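Local coordinates for protein guanosine 5'-monophosphate Reductase (Trypanosoma brucei brucei, PDB 6LK4) that probably catalyses the NADPH-dependent reductive deamination of GMP to IMP and binds GTP at a regulatory module of paired CBS domains, at residues 53-58 with 76-81; 94-99 with 226-231. All coordinates share one frame; numbering follows the deposited sequence.

Interaction 1: 53-58 with 76-81; sequences NMDTVC and HRFCSI
The backbone O of M54 is gripped by two donors of its own tight turn, N of V57 (2.7 Å) and N of C58, and lies 3.8 Å from CD2 of H76, whose ring packs against this loop. The imidazole is held at both nitrogens: ND1 accepts a bond from the backbone N of F78 (3.0 Å), two residues on, and NE2 is bonded to the carboxylate of E59, just past the 53-58 loop. The F78 N-H lies close to the ring plane and meets ND1 at 147°. These two bonds fix the rotation of the ring about CB-CG. With CG set between the backbone N and the carbonyl carbon (chi1 72°), the imidazole reaches over to D55, whose CA sits above one face in a CH-pi contact, 3.6 Å from the ring centroid. CB of D55 follows over the same ring, 3.6 Å from CE1 of H76. At the ring edge, near its plane, the carbonyl O of C58 stands 3.4 Å from CD2 of H76. CB of H76, where the ring joins the backbone, lies 3.4 Å from O of N53. F78, at the centre of an inverse gamma turn, brings CE1 of its ring to 4.1 Å from O of N53. N53 itself points its amide elsewhere, ND2 bonding to D259, a predicted NAD(+)-binding residue. The two segments follow the first and second strands of the (beta/alpha)8 barrel, at the C-terminal ends where such barrels carry their active sites, and S52, a GMP-binding residue, directly precedes N53. The F78 N-H at ND1 would probably disfavour a second proton there, consistent with a neutral ring protonated at NE2 and polarised by E59.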
loop_
_atom_site.group_PDB
_atom_site.type_symbol
_atom_site.label_atom_id
_atom_site.label_comp_id
_atom_site.label_asym_id
_atom_site.label_seq_id
_atom_site.Cartn_x
_atom_site.Cartn_y
_atom_site.Cartn_z
ATOM N N ASN A 53 -12.778 4.688 -35.037
ATOM C CA ASN A 53 -11.825 5.501 -35.802
ATOM C C ASN A 53 -10.982 6.366 -34.861
ATOM O O ASN A 53 -11.005 7.597 -34.886
ATOM C CB ASN A 53 -12.543 6.357 -36.842
ATOM C CG ASN A 53 -13.697 7.131 -36.254
ATOM O OD1 ASN A 53 -14.568 6.556 -35.604
ATOM N ND2 ASN A 53 -13.706 8.439 -36.463
ATOM N N MET A 54 -10.218 5.679 -34.018
ATOM C CA MET A 54 -9.290 6.290 -33.079
ATOM C C MET A 54 -7.871 5.913 -33.481
ATOM O O MET A 54 -7.609 4.763 -33.856
ATOM C CB MET A 54 -9.568 5.830 -31.639
ATOM C CG MET A 54 -10.661 6.609 -30.901
ATOM S SD MET A 54 -11.350 5.720 -29.454
ATOM C CE MET A 54 -9.893 4.975 -28.724
ATOM N N ASP A 55 -6.952 6.883 -33.390
ATOM C CA ASP A 55 -5.557 6.625 -33.738
ATOM C C ASP A 55 -4.895 5.628 -32.800
ATOM O O ASP A 55 -3.756 5.217 -33.059
ATOM C CB ASP A 55 -4.750 7.932 -33.781
ATOM C CG ASP A 55 -4.815 8.730 -32.475
ATOM O OD1 ASP A 55 -5.365 8.229 -31.467
ATOM O OD2 ASP A 55 -4.305 9.873 -32.463
ATOM N N THR A 56 -5.575 5.225 -31.733
ATOM C CA THR A 56 -5.115 4.143 -30.882
ATOM C C THR A 56 -5.800 2.821 -31.201
ATOM O O THR A 56 -5.517 1.816 -30.546
ATOM C CB THR A 56 -5.342 4.505 -29.407
ATOM O OG1 THR A 56 -6.728 4.800 -29.200
ATOM C CG2 THR A 56 -4.508 5.732 -29.015
ATOM N N VAL A 57 -6.696 2.785 -32.183
ATOM C CA VAL A 57 -7.450 1.559 -32.395
ATOM C C VAL A 57 -7.332 1.068 -33.831
ATOM O O VAL A 57 -6.889 -0.065 -34.067
ATOM C CB VAL A 57 -8.923 1.745 -32.002
ATOM C CG1 VAL A 57 -9.704 0.500 -32.365
ATOM C CG2 VAL A 57 -9.036 2.033 -30.505
ATOM N N CYS A 58 -7.750 1.886 -34.801
ATOM C CA CYS A 58 -8.027 1.362 -36.134
ATOM C C CYS A 58 -7.109 1.971 -37.181
ATOM O O CYS A 58 -7.346 3.090 -37.659
ATOM C CB CYS A 58 -9.479 1.592 -36.523
ATOM S SG CYS A 58 -9.811 0.863 -38.169
ATOM N N HIS A 76 -9.070 6.082 -39.051
ATOM C CA HIS A 76 -9.134 7.407 -38.461
ATOM C C HIS A 76 -8.469 8.435 -39.368
ATOM O O HIS A 76 -7.674 8.106 -40.250
ATOM C CB HIS A 76 -8.474 7.427 -37.084
ATOM C CG HIS A 76 -6.991 7.327 -37.140
ATOM N ND1 HIS A 76 -6.183 8.426 -37.335
ATOM C CD2 HIS A 76 -6.167 6.257 -37.057
ATOM C CE1 HIS A 76 -4.921 8.037 -37.368
ATOM N NE2 HIS A 76 -4.883 6.726 -37.198
ATOM N N ARG A 77 -8.813 9.698 -39.136
ATOM C CA ARG A 77 -8.403 10.799 -39.994
ATOM C C ARG A 77 -7.324 11.659 -39.352
ATOM O O ARG A 77 -7.094 12.792 -39.795
ATOM C CB ARG A 77 -9.606 11.666 -40.338
ATOM C CG ARG A 77 -10.106 12.471 -39.146
ATOM C CD ARG A 77 -11.557 12.854 -39.321
ATOM N NE ARG A 77 -12.062 13.556 -38.153
ATOM C CZ ARG A 77 -11.924 14.858 -37.959
ATOM N NH1 ARG A 77 -11.306 15.604 -38.865
ATOM N NH2 ARG A 77 -12.412 15.412 -36.862
ATOM N N PHE A 78 -6.682 11.185 -38.304
ATOM C CA PHE A 78 -5.662 11.979 -37.651
ATOM C C PHE A 78 -4.347 11.593 -38.232
ATOM O O PHE A 78 -3.552 10.921 -37.634
ATOM C CB PHE A 78 -5.686 11.737 -36.167
ATOM C CG PHE A 78 -7.015 11.983 -35.565
ATOM C CD1 PHE A 78 -7.768 10.946 -35.107
ATOM C CD2 PHE A 78 -7.518 13.242 -35.493
ATOM C CE1 PHE A 78 -9.002 11.167 -34.569
ATOM C CE2 PHE A 78 -8.752 13.473 -34.956
ATOM C CZ PHE A 78 -9.493 12.436 -34.490
ATOM N N CYS A 79 -4.153 12.061 -39.433
ATOM C CA CYS A 79 -3.001 11.760 -40.271
ATOM C C CYS A 79 -3.216 12.517 -41.570
ATOM O O CYS A 79 -4.262 13.146 -41.772
ATOM C CB CYS A 79 -2.850 10.257 -40.511
ATOM S SG CYS A 79 -4.345 9.461 -41.178
ATOM N N SER A 80 -2.221 12.463 -42.450
ATOM C CA SER A 80 -2.348 13.159 -43.725
ATOM C C SER A 80 -3.257 12.374 -44.666
ATOM O O SER A 80 -3.367 11.146 -44.576
ATOM C CB SER A 80 -0.983 13.358 -44.387
ATOM O OG SER A 80 -0.405 12.110 -44.748
ATOM N N ILE A 81 -3.911 13.096 -45.578
ATOM C CA ILE A 81 -4.699 12.436 -46.611
ATOM C C ILE A 81 -3.902 11.292 -47.234
ATOM O O ILE A 81 -4.375 10.149 -47.304
ATOM C CB ILE A 81 -5.153 13.455 -47.666
ATOM C CG1 ILE A 81 -5.953 14.578 -46.997
ATOM C CG2 ILE A 81 -5.986 12.773 -48.722
ATOM C CD1 ILE A 81 -6.634 15.536 -47.994
#

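Interaction 2: 94-99 with 226-231. With GTP (guanosine-5'-triphosphate), chain B.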
loop_
_atom_site.group_PDB
_atom_site.type_symbol
_atom_site.label_atom_id
_atom_site.label_comp_id
_atom_site.label_asym_id
_atom_site.label_seq_id
_atom_site.Cartn_x
_atom_site.Cartn_y
_atom_site.Cartn_z
ATOM N N ALA A 94 -5.045 -6.639 -48.976
ATOM C CA ALA A 94 -4.821 -7.767 -48.076
ATOM C C ALA A 94 -5.258 -9.084 -48.708
ATOM O O ALA A 94 -4.547 -10.096 -48.615
ATOM C CB ALA A 94 -5.557 -7.523 -46.760
ATOM N N GLN A 95 -6.435 -9.096 -49.336
ATOM C CA GLN A 95 -6.875 -10.229 -50.131
ATOM C C GLN A 95 -7.753 -9.727 -51.270
ATOM O O GLN A 95 -8.224 -8.583 -51.269
ATOM C CB GLN A 95 -7.617 -11.246 -49.268
ATOM C CG GLN A 95 -8.700 -10.646 -48.441
ATOM C CD GLN A 95 -9.553 -11.709 -47.789
ATOM O OE1 GLN A 95 -9.282 -12.133 -46.662
ATOM N NE2 GLN A 95 -10.591 -12.159 -48.499
ATOM N N SER A 96 -7.963 -10.590 -52.255
ATOM C CA SER A 96 -8.826 -10.248 -53.379
ATOM C C SER A 96 -9.166 -11.534 -54.106
ATOM O O SER A 96 -8.670 -12.608 -53.765
ATOM C CB SER A 96 -8.144 -9.257 -54.323
ATOM O OG SER A 96 -8.978 -8.954 -55.427
ATOM N N PHE A 97 -10.011 -11.430 -55.116
ATOM C CA PHE A 97 -10.146 -12.550 -56.046
ATOM C C PHE A 97 -9.191 -12.345 -57.220
ATOM O O PHE A 97 -8.206 -13.073 -57.367
ATOM C CB PHE A 97 -11.591 -12.710 -56.502
ATOM C CG PHE A 97 -11.781 -13.884 -57.379
ATOM C CD1 PHE A 97 -11.435 -15.152 -56.922
ATOM C CD2 PHE A 97 -12.238 -13.737 -58.676
ATOM C CE1 PHE A 97 -11.579 -16.267 -57.731
ATOM C CE2 PHE A 97 -12.386 -14.848 -59.488
ATOM C CZ PHE A 97 -12.059 -16.116 -59.013
ATOM N N LEU A 98 -9.462 -11.357 -58.059
ATOM C CA LEU A 98 -8.516 -10.954 -59.088
ATOM C C LEU A 98 -7.634 -9.849 -58.534
ATOM O O LEU A 98 -8.118 -8.758 -58.226
ATOM C CB LEU A 98 -9.233 -10.465 -60.342
ATOM C CG LEU A 98 -10.241 -11.425 -60.952
ATOM C CD1 LEU A 98 -10.667 -10.928 -62.305
ATOM C CD2 LEU A 98 -9.638 -12.787 -61.065
ATOM N N ILE A 99 -6.345 -10.129 -58.391
ATOM C CA ILE A 99 -5.405 -9.100 -57.967
ATOM C C ILE A 99 -5.151 -8.194 -59.162
ATOM O O ILE A 99 -4.603 -8.630 -60.177
ATOM C CB ILE A 99 -4.097 -9.700 -57.444
ATOM C CG1 ILE A 99 -4.382 -10.692 -56.318
ATOM C CG2 ILE A 99 -3.172 -8.588 -56.974
ATOM C CD1 ILE A 99 -3.272 -11.684 -56.098
ATOM N N ARG A 226 -15.261 -7.126 -55.271
ATOM C CA ARG A 226 -14.089 -7.712 -55.872
ATOM C C ARG A 226 -13.401 -8.743 -55.012
ATOM O O ARG A 226 -12.369 -9.240 -55.366
ATOM C CB ARG A 226 -13.107 -6.610 -56.208
ATOM C CG ARG A 226 -13.492 -5.807 -57.418
ATOM C CD ARG A 226 -12.834 -4.456 -57.406
ATOM N NE ARG A 226 -11.402 -4.581 -57.503
ATOM C CZ ARG A 226 -10.584 -3.569 -57.715
ATOM N NH1 ARG A 226 -11.067 -2.358 -57.857
ATOM N NH2 ARG A 226 -9.290 -3.776 -57.783
ATOM N N GLY A 227 -13.984 -9.066 -53.883
ATOM C CA GLY A 227 -13.381 -9.990 -52.952
ATOM C C GLY A 227 -12.437 -9.347 -51.964
ATOM O O GLY A 227 -11.799 -10.057 -51.174
ATOM N N ARG A 228 -12.333 -8.039 -51.977
ATOM C CA ARG A 228 -11.448 -7.383 -51.049
ATOM C C ARG A 228 -12.146 -7.119 -49.727
ATOM O O ARG A 228 -13.348 -7.082 -49.657
ATOM C CB ARG A 228 -10.921 -6.084 -51.648
ATOM C CG ARG A 228 -10.375 -6.210 -53.052
ATOM C CD ARG A 228 -9.895 -4.889 -53.608
ATOM N NE ARG A 228 -10.939 -3.887 -53.650
ATOM C CZ ARG A 228 -10.791 -2.681 -54.159
ATOM N NH1 ARG A 228 -9.652 -2.319 -54.676
ATOM N NH2 ARG A 228 -11.781 -1.838 -54.157
ATOM N N LEU A 229 -11.376 -6.942 -48.672
ATOM C CA LEU A 229 -11.951 -6.651 -47.367
ATOM C C LEU A 229 -12.649 -5.297 -47.363
ATOM O O LEU A 229 -12.142 -4.317 -47.914
ATOM C CB LEU A 229 -10.863 -6.689 -46.319
ATOM C CG LEU A 229 -10.200 -8.059 -46.150
ATOM C CD1 LEU A 229 -9.045 -7.906 -45.166
ATOM C CD2 LEU A 229 -11.183 -9.128 -45.673
ATOM N N LEU A 230 -13.852 -5.265 -46.779
ATOM C CA LEU A 230 -14.568 -4.010 -46.538
ATOM C C LEU A 230 -13.806 -3.115 -45.569
ATOM O O LEU A 230 -13.299 -3.582 -44.548
ATOM C CB LEU A 230 -15.935 -4.300 -45.926
ATOM C CG LEU A 230 -17.113 -4.785 -46.751
ATOM C CD1 LEU A 230 -18.386 -4.583 -45.946
ATOM C CD2 LEU A 230 -17.168 -4.043 -48.031
ATOM N N VAL A 231 -13.784 -1.810 -45.846
ATOM C CA VAL A 231 -13.188 -0.840 -44.931
ATOM C C VAL A 231 -13.875 0.508 -45.113
ATOM O O VAL A 231 -14.312 0.860 -46.211
ATOM C CB VAL A 231 -11.658 -0.720 -45.145
ATOM C CG1 VAL A 231 -11.353 -0.010 -46.449
ATOM C CG2 VAL A 231 -11.002 0.021 -43.999
HETATM O O3B GTP B . 0.361 -14.817 -45.837
HETATM P PB GTP B . -0.689 -15.315 -46.948
HETATM O O1B GTP B . -2.086 -14.828 -46.609
HETATM O O2B GTP B . -0.659 -16.828 -47.063
HETATM O O3A GTP B . -0.128 -14.617 -48.288
HETATM P PA GTP B . 0.707 -15.369 -49.446
HETATM O O1A GTP B . 0.706 -16.874 -49.331
HETATM O O2A GTP B . 2.090 -14.793 -49.467
HETATM O "O5'" GTP B . -0.087 -14.986 -50.791
HETATM C "C5'" GTP B . -0.180 -13.653 -51.222
HETATM C "C4'" GTP B . -1.402 -12.943 -50.644
HETATM O "O4'" GTP B . -1.154 -11.558 -50.789
HETATM C "C3'" GTP B . -2.711 -13.222 -51.365
HETATM O "O3'" GTP B . -3.762 -13.177 -50.420
HETATM C "C2'" GTP B . -2.851 -12.054 -52.314
HETATM O "O2'" GTP B . -4.178 -11.688 -52.618
HETATM C "C1'" GTP B . -2.141 -10.940 -51.575
HETATM N N9 GTP B . -1.530 -10.092 -52.593
HETATM C C8 GTP B . -1.777 -8.764 -52.774
HETATM N N7 GTP B . -1.050 -8.346 -53.829
HETATM C C5 GTP B . -0.352 -9.399 -54.317
HETATM C C6 GTP B . 0.536 -9.510 -55.376
HETATM O O6 GTP B . 0.788 -8.497 -56.047
HETATM N N1 GTP B . 1.124 -10.732 -55.657
HETATM C C2 GTP B . 0.824 -11.827 -54.874
HETATM N N2 GTP B . 1.379 -13.014 -55.126
HETATM N N3 GTP B . -0.057 -11.700 -53.817
HETATM C C4 GTP B . -0.640 -10.506 -53.546
#
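The 94-99 segment lines the GTP pocket at the root of the CBS module, with A94, Q95, S96 and I99 among its residues, and packs against 226-231. Of the two segments, I99 comes nearest to the nucleotide, its CD1 3.6 Å from O2' of GTP and its CG2 near the guanine N7. Across the contact, N of F97 donates to O of R226 (3.2 Å, 159° at the hydrogen). O of Q95 meets CA of R228 in a CA-H...O contact of 3.4 Å. Between these two links lies G227, with a positive phi (87°) and its CA facing the F97 backbone N. The segments run nearly antiparallel here, at the passage where the chain leaves the TIM barrel for the CBS pair and where it returns to start the third barrel strand. S96, its OG anti to the backbone N (chi1 179°), turns along its own chain to bond O of L98 at 2.9 Å, coming from above that carbonyl's plane. The side chain of Q95 crosses L229 at about a right angle, CG of Q95 lying 3.8 Å from CG of L229, while CD1 of L229 reaches CB of A94 at 3.9 Å. The guanidinium groups of R226 and R228 overlap with an offset, face on face, their charge probably eased by carboxylate partners: E100 for R226 and D224 for R228.

In the fold
From the N terminus, the chain leaves barrel strand 49-51 through 53-58, runs along helix 60-69 and strand 72-75, and closes a short beta-alpha-beta unit at 76-81 in interaction 1. It then follows helix 81-92 to 94-99, where interaction 2 opens. The 126 intervening residues include the CBS pair before the chain returns at 226-231 and enters strand 232-235. The contacts are therefore in series, neither nested nor crossed. Interaction 1 joins neighbouring barrel loops; interaction 2 draws together the two connections between barrel and CBS module. Helix 81-92 spans from one to the other, and their nearest atoms are about 6 Å apart.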